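Local coordinates for protein UDP-N-Acetylglucosamine 2-Epimerase (Thermus thermophilus, PDB 1V4V) that probably interconverts UDP-N-acetylglucosamine and its mannosamine epimer by inverting the configuration at C2 of the sugar, at residues A[8-13]-A[26-31]; A[216-221]-A[245-250]; A[275-280]-A[326-331]. All coordinates share one frame; numbering follows the deposited sequence.

Contact 1 of 3, residues A[8-13]-A[26-31]; sequences VVLAFG and LALRGI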
loop_
_atom_site.group_PDB
_atom_site.type_symbol
_atom_site.label_atom_id
_atom_site.label_comp_id
_atom_site.label_asym_id
_atom_site.label_seq_id
_atom_site.Cartn_x
_atom_site.Cartn_y
_atom_site.Cartn_z
ATOM N N VAL A 8 -10.960 2.036 19.538
ATOM C CA VAL A 8 -10.963 2.019 18.078
ATOM C C VAL A 8 -10.990 3.450 17.569
ATOM O O VAL A 8 -11.969 4.168 17.755
ATOM C CB VAL A 8 -12.198 1.267 17.537
ATOM C CG1 VAL A 8 -12.170 1.230 16.011
ATOM C CG2 VAL A 8 -12.223 -0.138 18.097
ATOM N N VAL A 9 -9.906 3.863 16.926
ATOM C CA VAL A 9 -9.816 5.219 16.416
ATOM C C VAL A 9 -10.237 5.318 14.957
ATOM O O VAL A 9 -9.724 4.593 14.103
ATOM C CB VAL A 9 -8.370 5.770 16.560
ATOM C CG1 VAL A 9 -8.281 7.191 15.996
ATOM C CG2 VAL A 9 -7.952 5.768 18.035
ATOM N N LEU A 10 -11.195 6.195 14.688
ATOM C CA LEU A 10 -11.643 6.434 13.321
ATOM C C LEU A 10 -10.939 7.717 12.910
ATOM O O LEU A 10 -11.134 8.761 13.529
ATOM C CB LEU A 10 -13.162 6.630 13.254
ATOM C CG LEU A 10 -14.023 5.408 13.558
ATOM C CD1 LEU A 10 -14.019 5.132 15.057
ATOM C CD2 LEU A 10 -15.446 5.666 13.077
ATOM N N ALA A 11 -10.110 7.633 11.876
ATOM C CA ALA A 11 -9.365 8.788 11.406
ATOM C C ALA A 11 -9.822 9.217 10.016
ATOM O O ALA A 11 -9.779 8.429 9.079
ATOM C CB ALA A 11 -7.880 8.457 11.387
ATOM N N PHE A 12 -10.262 10.465 9.901
ATOM C CA PHE A 12 -10.727 11.014 8.628
ATOM C C PHE A 12 -10.614 12.533 8.660
ATOM O O PHE A 12 -10.476 13.126 9.734
ATOM C CB PHE A 12 -12.165 10.567 8.364
ATOM C CG PHE A 12 -13.101 10.823 9.509
ATOM C CD1 PHE A 12 -13.671 12.078 9.693
ATOM C CD2 PHE A 12 -13.399 9.809 10.417
ATOM C CE1 PHE A 12 -14.527 12.323 10.767
ATOM C CE2 PHE A 12 -14.256 10.043 11.497
ATOM C CZ PHE A 12 -14.821 11.300 11.672
ATOM N N GLY A 13 -10.671 13.174 7.494
ATOM C CA GLY A 13 -10.528 14.619 7.470
ATOM C C GLY A 13 -11.436 15.432 6.562
ATOM O O GLY A 13 -11.212 16.628 6.398
ATOM N N LEU A 26 -21.117 5.093 15.666
ATOM C CA LEU A 26 -22.264 4.833 16.529
ATOM C C LEU A 26 -22.482 3.346 16.773
ATOM O O LEU A 26 -22.862 2.946 17.871
ATOM C CB LEU A 26 -23.518 5.482 15.932
ATOM C CG LEU A 26 -23.422 7.011 15.846
ATOM C CD1 LEU A 26 -24.589 7.570 15.041
ATOM C CD2 LEU A 26 -23.401 7.607 17.254
ATOM N N ALA A 27 -22.226 2.523 15.761
ATOM C CA ALA A 27 -22.388 1.081 15.906
ATOM C C ALA A 27 -21.337 0.516 16.867
ATOM O O ALA A 27 -21.604 -0.425 17.613
ATOM C CB ALA A 27 -22.275 0.398 14.545
ATOM N N LEU A 28 -20.141 1.097 16.841
ATOM C CA LEU A 28 -19.053 0.661 17.713
ATOM C C LEU A 28 -19.348 1.034 19.164
ATOM O O LEU A 28 -19.014 0.292 20.090
ATOM C CB LEU A 28 -17.737 1.315 17.282
ATOM C CG LEU A 28 -17.048 0.764 16.029
ATOM C CD1 LEU A 28 -15.988 1.746 15.556
ATOM C CD2 LEU A 28 -16.424 -0.592 16.339
ATOM N N ARG A 29 -19.974 2.188 19.355
ATOM C CA ARG A 29 -20.308 2.658 20.692
ATOM C C ARG A 29 -21.289 1.702 21.363
ATOM O O ARG A 29 -21.390 1.660 22.589
ATOM C CB ARG A 29 -20.912 4.064 20.615
ATOM C CG ARG A 29 -20.967 4.791 21.947
ATOM C CD ARG A 29 -21.419 6.232 21.770
ATOM N NE ARG A 29 -22.786 6.315 21.261
ATOM C CZ ARG A 29 -23.400 7.451 20.948
ATOM N NH1 ARG A 29 -22.768 8.609 21.089
ATOM N NH2 ARG A 29 -24.647 7.430 20.496
ATOM N N GLY A 30 -21.998 0.925 20.551
ATOM C CA GLY A 30 -22.971 -0.012 21.085
ATOM C C GLY A 30 -22.431 -1.401 21.350
ATOM O O GLY A 30 -23.182 -2.298 21.730
ATOM N N ILE A 31 -21.130 -1.590 21.157
ATOM C CA ILE A 31 -20.524 -2.894 21.390
ATOM C C ILE A 31 -19.729 -2.914 22.693
ATOM O O ILE A 31 -18.774 -2.156 22.865
ATOM C CB ILE A 31 -19.595 -3.300 20.225
ATOM C CG1 ILE A 31 -20.412 -3.420 18.934
ATOM C CG2 ILE A 31 -18.905 -4.624 20.541
ATOM C CD1 ILE A 31 -19.611 -3.873 17.737
#

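Contact 2 of 3, residues A[216-221]-A[245-250]; sequences DLAQAL and EAVFPV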
loop_
_atom_site.group_PDB
_atom_site.type_symbol
_atom_site.label_atom_id
_atom_site.label_comp_id
_atom_site.label_asym_id
_atom_site.label_seq_id
_atom_site.Cartn_x
_atom_site.Cartn_y
_atom_site.Cartn_z
ATOM N N ASP A 216 -39.138 24.148 -19.543
ATOM C CA ASP A 216 -40.075 23.165 -20.093
ATOM C C ASP A 216 -40.422 22.108 -19.037
ATOM O O ASP A 216 -41.582 21.719 -18.896
ATOM C CB ASP A 216 -39.480 22.463 -21.332
ATOM C CG ASP A 216 -39.468 23.345 -22.571
ATOM O OD1 ASP A 216 -40.051 24.449 -22.543
ATOM O OD2 ASP A 216 -38.876 22.926 -23.590
ATOM N N LEU A 217 -39.419 21.639 -18.299
ATOM C CA LEU A 217 -39.657 20.628 -17.270
ATOM C C LEU A 217 -40.466 21.209 -16.110
ATOM O O LEU A 217 -41.309 20.530 -15.530
ATOM C CB LEU A 217 -38.329 20.057 -16.762
ATOM C CG LEU A 217 -37.555 19.223 -17.789
ATOM C CD1 LEU A 217 -36.185 18.861 -17.250
ATOM C CD2 LEU A 217 -38.355 17.965 -18.126
ATOM N N ALA A 218 -40.213 22.472 -15.774
ATOM C CA ALA A 218 -40.962 23.108 -14.696
ATOM C C ALA A 218 -42.437 23.178 -15.071
ATOM O O ALA A 218 -43.308 22.951 -14.231
ATOM C CB ALA A 218 -40.417 24.513 -14.424
ATOM N N GLN A 219 -42.720 23.495 -16.333
ATOM C CA GLN A 219 -44.104 23.578 -16.794
ATOM C C GLN A 219 -44.780 22.220 -16.659
ATOM O O GLN A 219 -45.954 22.135 -16.309
ATOM C CB GLN A 219 -44.174 24.033 -18.256
ATOM C CG GLN A 219 -43.742 25.473 -18.506
ATOM C CD GLN A 219 -44.768 26.497 -18.039
ATOM O OE1 GLN A 219 -45.876 26.148 -17.615
ATOM N NE2 GLN A 219 -44.401 27.775 -18.123
ATOM N N ALA A 220 -44.036 21.155 -16.944
ATOM C CA ALA A 220 -44.590 19.813 -16.838
ATOM C C ALA A 220 -44.916 19.526 -15.371
ATOM O O ALA A 220 -45.960 18.949 -15.054
ATOM C CB ALA A 220 -43.587 18.777 -17.369
ATOM N N LEU A 221 -44.024 19.937 -14.476
ATOM C CA LEU A 221 -44.244 19.708 -13.051
ATOM C C LEU A 221 -45.415 20.560 -12.553
ATOM O O LEU A 221 -46.133 20.167 -11.633
ATOM C CB LEU A 221 -42.970 20.021 -12.259
ATOM C CG LEU A 221 -41.788 19.086 -12.547
ATOM C CD1 LEU A 221 -40.614 19.465 -11.671
ATOM C CD2 LEU A 221 -42.190 17.639 -12.294
ATOM N N GLU A 245 -33.925 31.617 -12.896
ATOM C CA GLU A 245 -34.573 32.386 -13.951
ATOM C C GLU A 245 -35.514 31.492 -14.742
ATOM O O GLU A 245 -36.513 31.950 -15.294
ATOM C CB GLU A 245 -33.531 32.989 -14.893
ATOM C CG GLU A 245 -33.000 34.327 -14.422
ATOM C CD GLU A 245 -31.935 34.870 -15.340
ATOM O OE1 GLU A 245 -30.816 34.310 -15.342
ATOM O OE2 GLU A 245 -32.224 35.846 -16.066
ATOM N N ALA A 246 -35.186 30.205 -14.789
ATOM C CA ALA A 246 -35.996 29.243 -15.520
ATOM C C ALA A 246 -37.193 28.736 -14.724
ATOM O O ALA A 246 -38.311 28.705 -15.232
ATOM C CB ALA A 246 -35.129 28.058 -15.951
ATOM N N VAL A 247 -36.963 28.344 -13.475
ATOM C CA VAL A 247 -38.039 27.779 -12.660
ATOM C C VAL A 247 -38.949 28.733 -11.885
ATOM O O VAL A 247 -40.151 28.488 -11.775
ATOM C CB VAL A 247 -37.472 26.717 -11.688
ATOM C CG1 VAL A 247 -36.698 25.679 -12.479
ATOM C CG2 VAL A 247 -36.565 27.363 -10.654
ATOM N N PHE A 248 -38.398 29.816 -11.349
ATOM C CA PHE A 248 -39.220 30.762 -10.593
ATOM C C PHE A 248 -40.443 31.301 -11.338
ATOM O O PHE A 248 -41.557 31.260 -10.818
ATOM C CB PHE A 248 -38.348 31.923 -10.095
ATOM C CG PHE A 248 -37.725 31.680 -8.751
ATOM C CD1 PHE A 248 -37.255 30.422 -8.399
ATOM C CD2 PHE A 248 -37.598 32.719 -7.834
ATOM C CE1 PHE A 248 -36.670 30.197 -7.154
ATOM C CE2 PHE A 248 -37.014 32.505 -6.586
ATOM C CZ PHE A 248 -36.549 31.244 -6.246
ATOM N N PRO A 249 -40.261 31.812 -12.567
ATOM C CA PRO A 249 -41.423 32.336 -13.294
ATOM C C PRO A 249 -42.539 31.318 -13.542
ATOM O O PRO A 249 -43.708 31.684 -13.701
ATOM C CB PRO A 249 -40.806 32.867 -14.591
ATOM C CG PRO A 249 -39.596 32.010 -14.771
ATOM C CD PRO A 249 -39.037 31.946 -13.373
ATOM N N VAL A 250 -42.180 30.040 -13.562
ATOM C CA VAL A 250 -43.160 28.991 -13.798
ATOM C C VAL A 250 -43.810 28.466 -12.519
ATOM O O VAL A 250 -45.029 28.310 -12.457
ATOM C CB VAL A 250 -42.522 27.781 -14.526
ATOM C CG1 VAL A 250 -43.546 26.666 -14.672
ATOM C CG2 VAL A 250 -41.987 28.208 -15.893
#

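Contact 3 of 3, residues A[275-280]-A[326-331]; sequences SLLLVT and RVVKGL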
loop_
_atom_site.group_PDB
_atom_site.type_symbol
_atom_site.label_atom_id
_atom_site.label_comp_id
_atom_site.label_asym_id
_atom_site.label_seq_id
_atom_site.Cartn_x
_atom_site.Cartn_y
_atom_site.Cartn_z
ATOM N N SER A 275 -41.714 12.027 2.277
ATOM C CA SER A 275 -42.352 12.152 0.971
ATOM C C SER A 275 -42.811 10.829 0.367
ATOM O O SER A 275 -42.264 9.767 0.671
ATOM C CB SER A 275 -41.402 12.848 -0.007
ATOM O OG SER A 275 -41.053 14.144 0.459
ATOM N N LEU A 276 -43.816 10.916 -0.501
ATOM C CA LEU A 276 -44.383 9.753 -1.180
ATOM C C LEU A 276 -43.543 9.415 -2.400
ATOM O O LEU A 276 -43.562 8.288 -2.897
ATOM C CB LEU A 276 -45.799 10.063 -1.689
ATOM C CG LEU A 276 -46.943 10.449 -0.751
ATOM C CD1 LEU A 276 -48.177 10.791 -1.581
ATOM C CD2 LEU A 276 -47.250 9.309 0.197
ATOM N N LEU A 277 -42.816 10.411 -2.888
ATOM C CA LEU A 277 -42.031 10.246 -4.102
ATOM C C LEU A 277 -40.984 11.338 -4.226
ATOM O O LEU A 277 -41.186 12.454 -3.747
ATOM C CB LEU A 277 -42.975 10.333 -5.302
ATOM C CG LEU A 277 -42.423 10.471 -6.718
ATOM C CD1 LEU A 277 -41.846 9.133 -7.152
ATOM C CD2 LEU A 277 -43.535 10.915 -7.677
ATOM N N LEU A 278 -39.871 10.996 -4.870
ATOM C CA LEU A 278 -38.790 11.941 -5.135
ATOM C C LEU A 278 -38.663 12.090 -6.648
ATOM O O LEU A 278 -38.567 11.092 -7.369
ATOM C CB LEU A 278 -37.449 11.434 -4.588
ATOM C CG LEU A 278 -36.252 12.252 -5.098
ATOM C CD1 LEU A 278 -36.336 13.677 -4.541
ATOM C CD2 LEU A 278 -34.936 11.588 -4.694
ATOM N N VAL A 279 -38.690 13.331 -7.123
ATOM C CA VAL A 279 -38.528 13.625 -8.543
ATOM C C VAL A 279 -37.162 14.299 -8.629
ATOM O O VAL A 279 -36.920 15.298 -7.951
ATOM C CB VAL A 279 -39.607 14.606 -9.049
ATOM C CG1 VAL A 279 -39.358 14.949 -10.521
ATOM C CG2 VAL A 279 -40.993 13.988 -8.875
ATOM N N THR A 280 -36.261 13.764 -9.446
ATOM C CA THR A 280 -34.934 14.366 -9.534
ATOM C C THR A 280 -34.218 14.041 -10.838
ATOM O O THR A 280 -34.704 13.251 -11.645
ATOM C CB THR A 280 -34.047 13.873 -8.370
ATOM O OG1 THR A 280 -32.793 14.563 -8.390
ATOM C CG2 THR A 280 -33.781 12.363 -8.501
ATOM N N ARG A 326 -46.989 12.535 -18.085
ATOM C CA ARG A 326 -47.647 11.232 -18.140
ATOM C C ARG A 326 -47.070 10.234 -17.142
ATOM O O ARG A 326 -47.812 9.549 -16.433
ATOM C CB ARG A 326 -47.557 10.649 -19.554
ATOM C CG ARG A 326 -48.353 11.426 -20.594
ATOM C CD ARG A 326 -48.322 10.721 -21.953
ATOM N NE ARG A 326 -48.930 11.541 -22.995
ATOM C CZ ARG A 326 -49.094 11.147 -24.255
ATOM N NH1 ARG A 326 -48.696 9.940 -24.629
ATOM N NH2 ARG A 326 -49.657 11.961 -25.140
ATOM N N VAL A 327 -45.746 10.153 -17.079
ATOM C CA VAL A 327 -45.094 9.214 -16.170
ATOM C C VAL A 327 -45.323 9.549 -14.700
ATOM O O VAL A 327 -45.672 8.681 -13.900
ATOM C CB VAL A 327 -43.577 9.146 -16.450
ATOM C CG1 VAL A 327 -42.868 8.353 -15.361
ATOM C CG2 VAL A 327 -43.343 8.488 -17.815
ATOM N N VAL A 328 -45.124 10.807 -14.335
ATOM C CA VAL A 328 -45.305 11.191 -12.941
ATOM C C VAL A 328 -46.767 11.068 -12.515
ATOM O O VAL A 328 -47.069 10.555 -11.435
ATOM C CB VAL A 328 -44.781 12.625 -12.702
ATOM C CG1 VAL A 328 -45.033 13.052 -11.260
ATOM C CG2 VAL A 328 -43.276 12.666 -12.994
ATOM N N LYS A 329 -47.681 11.527 -13.360
ATOM C CA LYS A 329 -49.099 11.436 -13.020
ATOM C C LYS A 329 -49.500 9.962 -12.907
ATOM O O LYS A 329 -50.203 9.567 -11.979
ATOM C CB LYS A 329 -49.955 12.138 -14.082
ATOM C CG LYS A 329 -51.462 12.015 -13.843
ATOM C CD LYS A 329 -52.246 12.828 -14.873
ATOM C CE LYS A 329 -53.750 12.750 -14.629
ATOM N NZ LYS A 329 -54.287 11.379 -14.831
ATOM N N GLY A 330 -49.037 9.150 -13.852
ATOM C CA GLY A 330 -49.360 7.730 -13.828
ATOM C C GLY A 330 -48.866 7.037 -12.569
ATOM O O GLY A 330 -49.579 6.231 -11.967
ATOM N N LEU A 331 -47.644 7.356 -12.160
ATOM C CA LEU A 331 -47.059 6.754 -10.968
ATOM C C LEU A 331 -47.800 7.180 -9.698
ATOM O O LEU A 331 -48.079 6.355 -8.828
ATOM C CB LEU A 331 -45.580 7.138 -10.858
ATOM C CG LEU A 331 -44.826 6.505 -9.684
ATOM C CD1 LEU A 331 -44.871 4.993 -9.812
ATOM C CD2 LEU A 331 -43.388 6.993 -9.664
#

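Contact 1 of 3, residues A[8-13]-A[26-31]
Leu28 gives up the most surface here and reaches strand 6-12 through one methyl group. Leu28 CD1 lies 3.9 Å from Val8 CG1 and, on another flank, equally far from Leu10 CD1. The directions from CD1 to these two partners open at about 69°, so the methyl sits against a pair of carbons and not on top of either one. The two strand methyls are themselves neighbours: Val8 CG1 and Leu10 CD1 are 4.4 Å apart, and the three carbons form a compact triangle. The approaches differ, since Leu28 crosses Val8 at roughly a right angle while it and Leu10 run past each other in opposite senses. In Leu10 the second torsion (chi2 75°) folds CD1 back toward the Val8 side, and CD2 continues the extended direction of the chain. Val8 and Leu10 are two residues apart on the strand and so point to the same face, the one covered by the helix; Val9 points away from it and packs on Met90 and Ala92. This is the first strand-helix pair of a beta-alpha-beta unit, strand 6-12, helix 15-29 and strand 34-40, in the N-terminal Rossmann-like domain of a GT-B fold. The strand is held within its parallel sheet by backbone bonds from Val8 and Leu10 to Leu37. Helix 353-364 closes over the same region, with Val361 on Val8 and Ala358 on Leu28. Farther along the chain, Ile31 N bonds to Leu28 O at 3.0 Å.

Contact 2 of 3, residues A[216-221]-A[245-250]
Val250 is inserted between Ala218 and the folded-back side chain of Gln219. Its CB meets the methyl of Ala218, with Val250 CB to Ala218 CB at 3.9 Å. From there the two branches part. Val250 CG1, anti to the backbone N (chi1 176°), reaches the surface of helix 214-227 itself: it is 3.7 Å from Ala218 C and equally close to the N of Gln219, and it stands 3.6 Å from Gln219 CD. That last approach is almost perpendicular to the amide, so the methyl rests above the carboxamide carbon. Val250 CG2 lies on the same side of the amide plane but farther out, 3.3 Å from Gln219 NE2; the pair is a close van der Waals contact, since a methyl offers no acceptor. A bend in the glutamine chain (chi2 -74°) brings the amide over the valine, giving this otherwise buried contact a polar, solvent-exposed border. Deeper in, Val247 CG1 approaches Ala218 CB at 4.4 Å. The small alanine is compatible with the close spacing of the segment axes, 8.8 Å. Helix 241-251 is kinked here: Pro249 has no N-H to give to the preceding turn, and Val250 N makes a weak bond to Val247 O. The two helices run side by side, roughly parallel at a crossing angle of -29°, each following a strand (200-203 and 232-236) of the C-terminal parallel sheet, the arrangement of successive beta-alpha-beta units in the C-terminal Rossmann-like domain of a GT-B fold.

Contact 3 of 3, residues A[275-280]-A[326-331]
Leu277 and Leu331 meet through branched aliphatic ends, and no ring, amide or guanidinium group takes part, so the contact has no flat faces or edges and is made of methyl groups. Leu277 CD1 lies 3.6 Å from Leu331 CD2, the closest approach between the segments, and the two side chains cross at a slant. Both leucines carry CG anti to the backbone N (chi1 168° in Leu277, -177° in Leu331), which extends each chain from its own backbone toward the other. The second branch of Leu277 serves a different neighbour: its CD2 is 4.4 Å from CG1 of Val328, one helical turn before Leu331. Val279, next on the same face of the strand, adds a looser flank, with its CG2 4.8 Å from Val328 CG1. Helix 321-332 is thus laid against strand 275-280 of the C-terminal parallel sheet. Val297 of the adjacent strand touches both Leu277 and Leu331, while Leu338 and Met341 of helix 335-343 also pack on Leu331. The strand's polar backbone is engaged within the sheet, Leu277 and Val279 bonding to Thr202. With no hydrogen bond or charge pair crossing between strand and helix, the contact depends on dispersion and the burial of hydrocarbon, and its geometry is set by methyl shape, not by bond direction.

Contact 1 lies in the N-terminal domain, and contacts 2 and 3 share the C-terminal one. The centre of contact 1 is 45 Å from that of contact 2 and 38 Å from that of contact 3, across the middle of the chain. Contacts 2 and 3 are centred only 16 Å apart and touch: Leu221 CD2 is 4.3 Å from Val279 CG1. Leu217 also packs on Val324, so helices 214-227 and 321-332 are neighbours on one side of the C-terminal sheet. In GT-B relatives the nucleotide sugar binds in the cleft between the domains; each of the three contacts lies within one domain, and none joins the two across that cleft.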